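Local atomic coordinates of flagellar motor switch protein FliG (Thermotoga maritima, PDB entry 5TDY), a protein that binds the M-ring protein FliF through its N-terminal domain and is probably part of the switch complex that sets the direction of flagellar rotation. Residues Lys11-Leu15 against Val57-Phe61. Numbering follows the deposited sequence.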
loop_
_atom_site.group_PDB
_atom_site.type_symbol
_atom_site.label_atom_id
_atom_site.label_comp_id
_atom_site.label_asym_id
_atom_site.label_seq_id
_atom_site.Cartn_x
_atom_site.Cartn_y
_atom_site.Cartn_z
ATOM N N LYS B 11 6.105 2.541 -8.424
ATOM C CA LYS B 11 5.418 2.227 -7.172
ATOM C C LYS B 11 5.074 3.498 -6.407
ATOM O O LYS B 11 3.939 3.675 -5.958
ATOM C CB LYS B 11 6.268 1.298 -6.307
ATOM C CG LYS B 11 6.376 -0.118 -6.853
ATOM C CD LYS B 11 6.805 -1.080 -5.777
ATOM C CE LYS B 11 8.241 -1.483 -5.940
ATOM N NZ LYS B 11 8.453 -2.802 -5.292
ATOM N N ALA B 12 6.039 4.405 -6.256
ATOM C CA ALA B 12 5.751 5.652 -5.550
ATOM C C ALA B 12 4.668 6.454 -6.266
ATOM O O ALA B 12 3.822 7.077 -5.622
ATOM C CB ALA B 12 7.026 6.488 -5.398
ATOM N N ALA B 13 4.681 6.457 -7.602
ATOM C CA ALA B 13 3.676 7.212 -8.336
ATOM C C ALA B 13 2.292 6.595 -8.165
ATOM O O ALA B 13 1.301 7.319 -8.011
ATOM C CB ALA B 13 4.056 7.298 -9.817
ATOM N N VAL B 14 2.206 5.261 -8.191
ATOM C CA VAL B 14 0.924 4.594 -8.001
ATOM C C VAL B 14 0.366 4.903 -6.616
ATOM O O VAL B 14 -0.837 5.163 -6.456
ATOM C CB VAL B 14 1.062 3.077 -8.250
ATOM C CG1 VAL B 14 -0.200 2.320 -7.785
ATOM C CG2 VAL B 14 1.341 2.795 -9.743
ATOM N N LEU B 15 1.232 4.924 -5.596
ATOM C CA LEU B 15 0.747 5.192 -4.247
ATOM C C LEU B 15 0.180 6.598 -4.146
ATOM O O LEU B 15 -0.904 6.802 -3.580
ATOM C CB LEU B 15 1.870 4.988 -3.220
ATOM C CG LEU B 15 1.519 5.084 -1.728
ATOM C CD1 LEU B 15 0.644 3.912 -1.325
ATOM C CD2 LEU B 15 2.778 5.105 -0.887
ATOM N N VAL B 57 0.939 -2.592 -5.129
ATOM C CA VAL B 57 1.611 -1.471 -4.481
ATOM C C VAL B 57 1.054 -1.263 -3.080
ATOM O O VAL B 57 1.807 -1.089 -2.110
ATOM C CB VAL B 57 1.486 -0.200 -5.344
ATOM C CG1 VAL B 57 1.970 1.025 -4.570
ATOM C CG2 VAL B 57 2.264 -0.365 -6.639
ATOM N N LEU B 58 -0.267 -1.328 -2.941
ATOM C CA LEU B 58 -0.873 -1.089 -1.637
ATOM C C LEU B 58 -0.460 -2.160 -0.629
ATOM O O LEU B 58 -0.184 -1.851 0.536
ATOM C CB LEU B 58 -2.392 -1.019 -1.778
ATOM C CG LEU B 58 -2.880 0.259 -2.470
ATOM C CD1 LEU B 58 -4.401 0.258 -2.603
ATOM C CD2 LEU B 58 -2.412 1.503 -1.726
ATOM N N GLU B 59 -0.383 -3.422 -1.067
ATOM C CA GLU B 59 0.012 -4.505 -0.157
ATOM C C GLU B 59 1.441 -4.338 0.342
ATOM O O GLU B 59 1.709 -4.498 1.541
ATOM C CB GLU B 59 -0.148 -5.859 -0.848
ATOM C CG GLU B 59 -1.580 -6.333 -0.799
ATOM C CD GLU B 59 -1.913 -7.282 -1.904
ATOM O OE1 GLU B 59 -3.107 -7.615 -2.045
ATOM O OE2 GLU B 59 -0.982 -7.697 -2.627
ATOM N N GLU B 60 2.373 -4.034 -0.565
ATOM C CA GLU B 60 3.753 -3.803 -0.158
ATOM C C GLU B 60 3.861 -2.571 0.734
ATOM O O GLU B 60 4.570 -2.592 1.749
ATOM C CB GLU B 60 4.658 -3.662 -1.392
ATOM C CG GLU B 60 6.142 -3.571 -1.007
ATOM C CD GLU B 60 7.097 -3.346 -2.182
ATOM O OE1 GLU B 60 6.730 -3.563 -3.353
ATOM O OE2 GLU B 60 8.252 -2.953 -1.924
ATOM N N PHE B 61 3.156 -1.493 0.386
ATOM C CA PHE B 61 3.192 -0.292 1.214
ATOM C C PHE B 61 2.795 -0.588 2.656
ATOM O O PHE B 61 3.440 -0.109 3.596
ATOM C CB PHE B 61 2.262 0.792 0.677
ATOM C CG PHE B 61 2.038 1.884 1.682
ATOM C CD1 PHE B 61 3.022 2.839 1.906
ATOM C CD2 PHE B 61 0.902 1.900 2.472
ATOM C CE1 PHE B 61 2.846 3.836 2.884
ATOM C CE2 PHE B 61 0.719 2.884 3.445
ATOM C CZ PHE B 61 1.684 3.850 3.644
#
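In the all-helical N-terminal domain of FliG, which cofolds with the C-terminal part of the M-ring protein FliF, segments 11-15 and 57-61, on helices 8-19 and 51-66, cross almost at right angles (98°), with their axes 10.1 Å apart at closest approach. Val57 is the main bump. Its side chain enters the hollow bordered by Lys11, Val14 and Leu15: CG1 of Val57 sits 3.6 Å from O of Lys11, against the backbone of helix 8-19, and CG2 of Val57 meets CG1 of Val14 at 3.8 Å. Leu15 reaches back to Leu58 and Phe61; its CD1 lies 3.9 Å from CD2 of Leu58 and over one face of the Phe61 ring, and its CD2 is 3.6 Å from CD1 of Phe61. Aromatic and apolar side chains of the M-ring chain pack on Lys11, Val57, Leu58 and Phe61, so this crossing is built into the FliF interface. The Lys11 side chain reaches across to Glu60, whose OE2 is hydrogen-bonded to an aromatic residue of the M-ring chain, while its OE1 takes a salt-bridging hydrogen bond of 2.7 Å from NZ of Lys11.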